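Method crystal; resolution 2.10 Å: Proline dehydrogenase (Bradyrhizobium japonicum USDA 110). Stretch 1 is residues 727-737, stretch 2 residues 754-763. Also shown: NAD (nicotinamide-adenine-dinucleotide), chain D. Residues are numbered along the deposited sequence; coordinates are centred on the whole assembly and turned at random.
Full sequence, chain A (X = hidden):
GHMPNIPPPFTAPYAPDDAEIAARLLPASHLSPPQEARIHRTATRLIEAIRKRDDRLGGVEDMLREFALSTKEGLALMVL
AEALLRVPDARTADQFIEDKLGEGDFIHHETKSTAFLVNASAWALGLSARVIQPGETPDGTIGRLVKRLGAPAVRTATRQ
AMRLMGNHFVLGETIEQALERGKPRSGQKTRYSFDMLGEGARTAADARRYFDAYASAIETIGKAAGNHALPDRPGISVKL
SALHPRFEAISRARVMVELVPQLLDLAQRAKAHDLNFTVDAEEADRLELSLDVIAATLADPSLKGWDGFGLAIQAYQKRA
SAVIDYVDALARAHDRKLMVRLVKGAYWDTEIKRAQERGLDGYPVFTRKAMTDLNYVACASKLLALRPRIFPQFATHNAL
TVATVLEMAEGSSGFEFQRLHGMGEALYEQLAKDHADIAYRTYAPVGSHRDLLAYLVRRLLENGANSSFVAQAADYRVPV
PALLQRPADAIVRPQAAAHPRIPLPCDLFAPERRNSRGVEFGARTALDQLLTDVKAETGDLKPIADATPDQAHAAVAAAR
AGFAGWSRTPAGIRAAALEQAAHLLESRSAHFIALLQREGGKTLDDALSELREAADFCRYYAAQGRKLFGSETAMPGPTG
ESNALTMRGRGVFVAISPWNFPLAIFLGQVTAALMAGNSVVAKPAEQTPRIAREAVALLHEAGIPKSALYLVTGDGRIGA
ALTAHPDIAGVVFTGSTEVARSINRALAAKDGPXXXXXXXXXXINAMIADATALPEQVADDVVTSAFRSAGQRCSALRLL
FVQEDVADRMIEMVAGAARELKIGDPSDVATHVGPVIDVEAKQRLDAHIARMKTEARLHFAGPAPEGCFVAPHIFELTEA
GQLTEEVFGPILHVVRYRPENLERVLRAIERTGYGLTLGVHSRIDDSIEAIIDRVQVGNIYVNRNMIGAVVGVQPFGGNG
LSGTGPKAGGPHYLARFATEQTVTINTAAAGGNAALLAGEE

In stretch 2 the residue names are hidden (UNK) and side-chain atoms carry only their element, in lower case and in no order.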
ATOM      1  N   ASP A 727     -23.891 -13.325 -46.680  1.00 28.86           N
ATOM      2  CA  ASP A 727     -22.579 -13.464 -46.048  1.00 28.76           C
ATOM      3  C   ASP A 727     -22.250 -12.434 -44.965  1.00 29.69           C
ATOM      4  O   ASP A 727     -21.155 -12.456 -44.402  1.00 37.08           O
ATOM      5  CB  ASP A 727     -21.470 -13.429 -47.100  1.00 34.33           C
ATOM      6  CG  ASP A 727     -21.494 -14.635 -48.013  1.00 41.15           C
ATOM      7  OD1 ASP A 727     -22.136 -15.649 -47.651  1.00 37.56           O
ATOM      8  OD2 ASP A 727     -20.865 -14.557 -49.090  1.00 36.64           O
ATOM      9  N   ILE A 728     -23.171 -11.534 -44.663  1.00 31.64           N
ATOM     10  CA  ILE A 728     -22.862 -10.508 -43.667  1.00 26.53           C
ATOM     11  C   ILE A 728     -23.057 -11.022 -42.238  1.00 34.04           C
ATOM     12  O   ILE A 728     -23.897 -11.889 -41.996  1.00 37.20           O
ATOM     13  CB  ILE A 728     -23.658  -9.226 -43.909  1.00 27.72           C
ATOM     14  CG1 ILE A 728     -25.157  -9.501 -43.786  1.00 29.04           C
ATOM     15  CG2 ILE A 728     -23.309  -8.649 -45.284  1.00 26.25           C
ATOM     16  CD1 ILE A 728     -25.949  -8.330 -43.260  1.00 30.66           C
ATOM     17  N   ALA A 729     -22.277 -10.481 -41.301  1.00 27.00           N
ATOM     18  CA  ALA A 729     -22.247 -10.978 -39.929  1.00 28.33           C
ATOM     19  C   ALA A 729     -23.023 -10.093 -38.947  1.00 33.94           C
ATOM     20  O   ALA A 729     -23.122 -10.399 -37.758  1.00 30.07           O
ATOM     21  CB  ALA A 729     -20.808 -11.125 -39.460  1.00 23.24           C
ATOM     22  N   GLY A 730     -23.562  -8.991 -39.439  1.00 28.47           N
ATOM     23  CA  GLY A 730     -24.304  -8.094 -38.578  1.00 23.50           C
ATOM     24  C   GLY A 730     -24.544  -6.749 -39.219  1.00 27.75           C
ATOM     25  O   GLY A 730     -23.918  -6.403 -40.232  1.00 26.59           O
ATOM     26  N   VAL A 731     -25.459  -5.992 -38.621  1.00 25.61           N
ATOM     27  CA  VAL A 731     -25.859  -4.695 -39.136  1.00 17.78           C
ATOM     28  C   VAL A 731     -25.933  -3.656 -38.012  1.00 24.31           C
ATOM     29  O   VAL A 731     -26.576  -3.871 -36.981  1.00 23.10           O
ATOM     30  CB  VAL A 731     -27.218  -4.781 -39.856  1.00 23.64           C
ATOM     31  CG1 VAL A 731     -27.722  -3.392 -40.237  1.00 25.04           C
ATOM     32  CG2 VAL A 731     -27.111  -5.683 -41.091  1.00 26.68           C
ATOM     33  N   VAL A 732     -25.245  -2.540 -38.210  1.00 25.97           N
ATOM     34  CA  VAL A 732     -25.354  -1.405 -37.303  1.00 27.45           C
ATOM     35  C   VAL A 732     -26.066  -0.285 -38.063  1.00 30.91           C
ATOM     36  O   VAL A 732     -25.582   0.187 -39.096  1.00 28.07           O
ATOM     37  CB  VAL A 732     -23.971  -0.964 -36.762  1.00 26.79           C
ATOM     38  CG1 VAL A 732     -23.016  -0.674 -37.907  1.00 31.37           C
ATOM     39  CG2 VAL A 732     -24.097   0.247 -35.821  1.00 24.68           C
ATOM     40  N   PHE A 733     -27.236   0.106 -37.562  1.00 26.71           N
ATOM     41  CA  PHE A 733     -28.118   1.031 -38.268  1.00 21.54           C
ATOM     42  C   PHE A 733     -28.560   2.210 -37.410  1.00 24.46           C
ATOM     43  O   PHE A 733     -28.897   2.054 -36.235  1.00 26.82           O
ATOM     44  CB  PHE A 733     -29.355   0.275 -38.759  1.00 23.56           C
ATOM     45  CG  PHE A 733     -30.444   1.160 -39.281  1.00 33.17           C
ATOM     46  CD1 PHE A 733     -30.435   1.587 -40.597  1.00 31.27           C
ATOM     47  CD2 PHE A 733     -31.483   1.559 -38.457  1.00 36.41           C
ATOM     48  CE1 PHE A 733     -31.439   2.402 -41.080  1.00 32.05           C
ATOM     49  CE2 PHE A 733     -32.490   2.371 -38.936  1.00 32.84           C
ATOM     50  CZ  PHE A 733     -32.470   2.792 -40.252  1.00 31.23           C
ATOM     51  N   THR A 734     -28.562   3.395 -38.001  1.00 22.89           N
ATOM     52  CA  THR A 734     -29.188   4.540 -37.358  1.00 25.95           C
ATOM     53  C   THR A 734     -30.075   5.241 -38.368  1.00 29.16           C
ATOM     54  O   THR A 734     -29.611   5.656 -39.432  1.00 30.22           O
ATOM     55  CB  THR A 734     -28.160   5.531 -36.797  1.00 28.47           C
ATOM     56  OG1 THR A 734     -27.362   4.878 -35.806  1.00 32.72           O
ATOM     57  CG2 THR A 734     -28.871   6.700 -36.155  1.00 33.93           C
ATOM     58  N   GLY A 735     -31.355   5.357 -38.041  1.00 30.49           N
ATOM     59  CA  GLY A 735     -32.319   5.914 -38.974  1.00 32.79           C
ATOM     60  C   GLY A 735     -33.746   5.774 -38.487  1.00 31.48           C
ATOM     61  O   GLY A 735     -33.999   5.717 -37.280  1.00 34.93           O
ATOM     62  N   SER A 736     -34.680   5.706 -39.426  1.00 37.11           N
ATOM     63  CA  SER A 736     -36.095   5.695 -39.077  1.00 44.35           C
ATOM     64  C   SER A 736     -36.519   4.362 -38.479  1.00 51.47           C
ATOM     65  O   SER A 736     -36.068   3.299 -38.916  1.00 48.88           O
ATOM     66  CB  SER A 736     -36.952   6.004 -40.301  1.00 38.47           C
ATOM     67  OG  SER A 736     -37.022   4.884 -41.165  1.00 42.59           O
ATOM     68  N   THR A 737     -37.393   4.430 -37.480  1.00 49.60           N
ATOM     69  CA  THR A 737     -37.934   3.236 -36.845  1.00 51.82           C
ATOM     70  C   THR A 737     -38.501   2.280 -37.890  1.00 43.58           C
ATOM     71  O   THR A 737     -38.386   1.059 -37.762  1.00 43.75           O
ATOM     72  CB  THR A 737     -39.035   3.590 -35.827  1.00 55.25           C
ATOM     73  OG1 THR A 737     -38.520   4.519 -34.867  1.00 57.10           O
ATOM     74  CG2 THR A 737     -39.514   2.341 -35.105  1.00 58.83           C
ATOM     75  N   UNK A 754     -28.535 -16.188 -37.197  1.00 33.30           N
ATOM     76  CA  UNK A 754     -29.211 -15.000 -36.685  1.00 30.73           C
ATOM     77  C   UNK A 754     -28.117 -14.036 -36.252  1.00 31.34           C
ATOM     78  O   UNK A 754     -27.397 -14.303 -35.293  1.00 30.82           O
ATOM     79  c   UNK A 754     -31.245 -16.275 -35.918  1.00 29.99           C
ATOM     80  c   UNK A 754     -32.028 -16.867 -34.761  1.00 29.24           C
ATOM     81  c   UNK A 754     -30.114 -15.338 -35.485  1.00 24.67           C
ATOM     82  c   UNK A 754     -30.686 -14.074 -34.854  1.00 30.57           C
ATOM     83  N   UNK A 755     -27.976 -12.934 -36.981  1.00 26.50           N
ATOM     84  CA  UNK A 755     -26.909 -11.977 -36.722  1.00 27.86           C
ATOM     85  C   UNK A 755     -27.437 -10.818 -35.887  1.00 32.89           C
ATOM     86  O   UNK A 755     -28.643 -10.619 -35.800  1.00 33.51           O
ATOM     87  c   UNK A 755     -25.674 -12.629 -38.845  1.00 29.06           C
ATOM     88  c   UNK A 755     -26.279 -11.457 -38.037  1.00 31.41           C
ATOM     89  c   UNK A 755     -27.306 -10.689 -38.860  1.00 26.41           C
ATOM     90  N   UNK A 756     -26.533 -10.062 -35.250  1.00 29.25           N
ATOM     91  CA  UNK A 756     -26.960  -8.939 -34.408  1.00 29.82           C
ATOM     92  C   UNK A 756     -27.467  -7.761 -35.236  1.00 27.06           C
ATOM     93  O   UNK A 756     -26.902  -7.445 -36.285  1.00 26.79           O
ATOM     94  c   UNK A 756     -24.702  -9.682 -33.884  1.00 35.48           C
ATOM     95  c   UNK A 756     -25.079 -10.286 -35.193  1.00 31.44           C
ATOM     96  c   UNK A 756     -25.671  -8.535 -33.676  1.00 33.96           C
ATOM     97  N   UNK A 757     -28.532  -7.123 -34.768  1.00 22.48           N
ATOM     98  CA  UNK A 757     -28.951  -5.846 -35.328  1.00 23.48           C
ATOM     99  C   UNK A 757     -28.896  -4.789 -34.234  1.00 30.29           C
ATOM    100  O   UNK A 757     -29.597  -4.885 -33.228  1.00 31.36           O
ATOM    101  c   UNK A 757     -32.424  -4.801 -36.885  1.00 23.10           C
ATOM    102  c   UNK A 757     -31.026  -4.591 -36.302  1.00 22.58           C
ATOM    103  c   UNK A 757     -30.366  -5.924 -35.917  1.00 21.16           C
ATOM    104  c   UNK A 757     -30.168  -3.816 -37.290  1.00 24.55           C
ATOM    105  N   UNK A 758     -28.043  -3.791 -34.426  1.00 29.09           N
ATOM    106  CA  UNK A 758     -28.028  -2.626 -33.553  1.00 22.77           C
ATOM    107  C   UNK A 758     -28.741  -1.523 -34.302  1.00 30.00           C
ATOM    108  O   UNK A 758     -28.278  -1.090 -35.360  1.00 25.34           O
ATOM    109  c   UNK A 758     -26.596  -2.163 -33.242  1.00 26.27           C
ATOM    110  c   UNK A 758     -24.367  -2.950 -32.310  1.00 38.66           C
ATOM    111  c   UNK A 758     -26.610  -0.852 -32.466  1.00 24.03           C
ATOM    112  c   UNK A 758     -25.846  -3.240 -32.461  1.00 31.41           C
ATOM    113  N   UNK A 759     -29.877  -1.083 -33.766  1.00 25.99           N
ATOM    114  CA  UNK A 759     -30.707  -0.116 -34.458  1.00 29.76           C
ATOM    115  C   UNK A 759     -31.112   1.017 -33.527  1.00 31.99           C
ATOM    116  O   UNK A 759     -31.799   0.809 -32.522  1.00 26.91           O
ATOM    117  c   UNK A 759     -31.942  -0.794 -35.057  1.00 23.70           C
ATOM    118  N   UNK A 760     -30.670   2.218 -33.871  1.00 30.05           N
ATOM    119  CA  UNK A 760     -30.993   3.397 -33.092  1.00 29.62           C
ATOM    120  C   UNK A 760     -31.930   4.228 -33.940  1.00 31.80           C
ATOM    121  O   UNK A 760     -31.604   4.598 -35.068  1.00 33.50           O
ATOM    122  o   UNK A 760     -29.081   3.367 -29.793  1.00 42.45           O
ATOM    123  c   UNK A 760     -28.628   3.264 -32.139  1.00 34.88           C
ATOM    124  c   UNK A 760     -29.033   2.635 -30.805  1.00 47.02           C
ATOM    125  o   UNK A 760     -29.295   1.411 -30.768  1.00 44.59           O
ATOM    126  c   UNK A 760     -29.718   4.162 -32.732  1.00 34.85           C
ATOM    127  N   UNK A 761     -33.117   4.484 -33.407  1.00 22.77           N
ATOM    128  CA  UNK A 761     -34.172   5.085 -34.198  1.00 26.83           C
ATOM    129  C   UNK A 761     -34.717   6.339 -33.503  1.00 35.12           C
ATOM    130  O   UNK A 761     -34.083   6.873 -32.591  1.00 40.28           O
ATOM    131  c   UNK A 761     -34.749   3.057 -35.582  1.00 34.75           C
ATOM    132  o   UNK A 761     -35.600   3.298 -33.357  1.00 27.90           O
ATOM    133  c   UNK A 761     -35.268   4.043 -34.534  1.00 28.96           C
ATOM    134  N   UNK A 762     -35.874   6.819 -33.937  1.00 30.82           N
ATOM    135  CA  UNK A 762     -36.333   8.125 -33.502  1.00 29.41           C
ATOM    136  C   UNK A 762     -36.837   8.212 -32.073  1.00 29.75           C
ATOM    137  O   UNK A 762     -36.561   7.351 -31.234  1.00 28.22           O
ATOM    138  N   UNK A 763     -37.572   9.282 -31.794  1.00 30.22           N
ATOM    139  CA  UNK A 763     -38.252   9.436 -30.527  1.00 26.07           C
ATOM    140  C   UNK A 763     -39.296  10.534 -30.612  1.00 28.56           C
ATOM    141  O   UNK A 763     -39.281  11.351 -31.528  1.00 26.60           O
TER
HETATM  142  PA  NAD D2003     -33.983   6.746 -42.695  0.55 28.07           P
HETATM  143  O1A NAD D2003     -34.789   5.478 -42.036  0.55 22.47           O
HETATM  144  O2A NAD D2003     -34.874   7.484 -43.605  0.55 33.15           O
HETATM  145  O5B NAD D2003     -32.684   6.126 -43.540  0.55 37.48           O
HETATM  146  C5B NAD D2003     -31.386   6.209 -42.968  0.55 36.36           C
HETATM  147  C4B NAD D2003     -30.404   5.253 -43.663  0.55 35.10           C
HETATM  148  O4B NAD D2003     -30.951   3.918 -43.989  0.55 35.05           O
HETATM  149  C3B NAD D2003     -29.869   5.740 -45.071  0.55 23.68           C
HETATM  150  O3B NAD D2003     -28.501   5.723 -45.341  0.55 29.06           O
HETATM  151  C2B NAD D2003     -30.857   5.062 -46.016  0.55 31.06           C
HETATM  152  O2B NAD D2003     -30.691   5.181 -47.412  0.55 31.57           O
HETATM  153  C1B NAD D2003     -30.926   3.732 -45.402  0.55 34.41           C
HETATM  154  N9A NAD D2003     -32.125   2.999 -45.835  0.55 37.28           N
HETATM  155  C8A NAD D2003     -33.305   3.520 -46.258  0.55 37.20           C
HETATM  156  N7A NAD D2003     -34.177   2.435 -46.566  0.55 37.31           N
HETATM  157  C5A NAD D2003     -33.481   1.230 -46.314  0.55 39.31           C
HETATM  158  C6A NAD D2003     -33.850  -0.104 -46.443  0.55 36.32           C
HETATM  159  N6A NAD D2003     -35.183  -0.441 -46.917  0.55 33.86           N
HETATM  160  N1A NAD D2003     -32.970  -1.088 -46.124  0.55 37.26           N
HETATM  161  C2A NAD D2003     -31.703  -0.762 -45.672  0.55 37.56           C
HETATM  162  N3A NAD D2003     -31.337   0.551 -45.544  0.55 37.47           N
HETATM  163  C4A NAD D2003     -32.231   1.550 -45.867  0.55 36.06           C
HETATM  164  O3  NAD D2003     -33.372   7.747 -41.494  0.55 43.06           O
HETATM  165  PN  NAD D2003     -32.866   9.292 -41.885  0.55 40.60           P
HETATM  166  O1N NAD D2003     -34.069  10.059 -42.745  0.55 53.52           O
HETATM  167  O2N NAD D2003     -31.637   9.227 -42.680  0.55 31.14           O
HETATM  168  O5D NAD D2003     -32.562  10.158 -40.492  0.55 40.85           O
HETATM  169  C5D NAD D2003     -33.644  10.562 -39.664  0.55 39.49           C
HETATM  170  C4D NAD D2003     -34.017   9.500 -38.608  0.55 37.60           C
HETATM  171  O4D NAD D2003     -32.882   8.780 -37.958  0.55 30.05           O
HETATM  172  C3D NAD D2003     -34.984   9.867 -37.402  0.55 19.55           C
HETATM  173  O3D NAD D2003     -36.181   9.147 -37.234  0.55 15.19           O
HETATM  174  C2D NAD D2003     -33.964   9.903 -36.242  0.55 29.69           C
HETATM  175  O2D NAD D2003     -34.373  10.152 -34.912  0.55 32.90           O
HETATM  176  C1D NAD D2003     -33.117   8.740 -36.565  0.55 26.77           C
HETATM  177  N1N NAD D2003     -31.838   8.893 -35.860  0.55 26.34           N
HETATM  178  C2N NAD D2003     -31.675   8.297 -34.596  0.55 22.54           C
HETATM  179  C3N NAD D2003     -30.412   8.459 -33.881  0.55 24.47           C
HETATM  180  C7N NAD D2003     -30.230   7.798 -32.503  0.55 17.17           C
HETATM  181  O7N NAD D2003     -29.154   7.749 -32.023  0.55 20.78           O
HETATM  182  N7N NAD D2003     -31.342   7.119 -31.869  0.55 18.34           N
HETATM  183  C4N NAD D2003     -29.314   9.254 -34.485  0.55 34.79           C
HETATM  184  C5N NAD D2003     -29.477   9.842 -35.741  0.55 31.67           C
HETATM  185  C6N NAD D2003     -30.755   9.677 -36.471  0.55 26.83           C

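Position 754 carries four side-chain carbons, forked at the first, with one arm two carbons long. It lies out of reach of stretch 1, and the branching alone identifies Ile 754.

At position 755 the side chain is one carbon bearing two others, directed toward stretch 1; its CB sits 3.3 Å from Ala 729 O. Three carbons forked at CB make this Val 755, whose CG1 also approaches Ile 728 O at 3.7 Å.

Three carbons at position 756 close a ring onto the backbone N, which defines Pro 756. Its CD packs 3.2 Å from Ala 729 O. Lacking an amide hydrogen, it still contributes its carbonyl: Val 731 N donates to Pro 756 O at 3.1 Å. Opposite it in the register is Gly 730, where a CB would come tightly against the proline ring.

Position 757 has four carbons forked at the second, one of them near Val 731. This is Leu 757, with CD1 3.9 Å from Val 731 CG1 and 4.4 Å from Phe 733 CB.

Four carbons recur at position 758, now forked at the first with one two-carbon arm, and CB lies 4.3 Å from Val 732 CG2. The residue is Ile 758; its N donates to Val 731 O (2.9 Å) and its O accepts from Phe 733 N (2.7 Å).

A single carbon at position 759, 4.2 Å from Phe 733 CD2, marks Ala 759, at the edge of the phenyl ring.

Position 760 shows three carbons, the third carrying two oxygens, with CB 3.9 Å from Thr 734 OG1. This carboxylate chain is Glu 760, and its end leads away from stretch 1.

One carbon bearing an oxygen and a carbon occupies position 761, its CB 3.3 Å from Thr 737 OG1. It is Thr 761; CG2 lies 4.1 Å from Phe 733 CE2, while its O accepts from NAD N7N at 2.8 Å.

Position 762 has no side-chain atoms and is Gly 762; a CB would be crowded by NAD O3D. Position 763 is likewise bare, Gly 763, and does not touch stretch 1.

The contact is a parallel strand pair. Glu 760 N donates to Phe 733 O (3.0 Å) and Gly 735 N to Glu 760 O (3.1 Å), continuing the alternating ladder begun at Val 731. Val 731, Phe 733, Leu 757 and Ala 759 share one sheet face; Val 732, Thr 734, Ile 758 and Glu 760 share the other. Beyond the strands, both stretches reach NAD: Ser 736 N donates to NAD O1A at 2.6 Å, and Thr 761 holds the carboxamide.

Stretch 2 754-763: IVPLIAETGG
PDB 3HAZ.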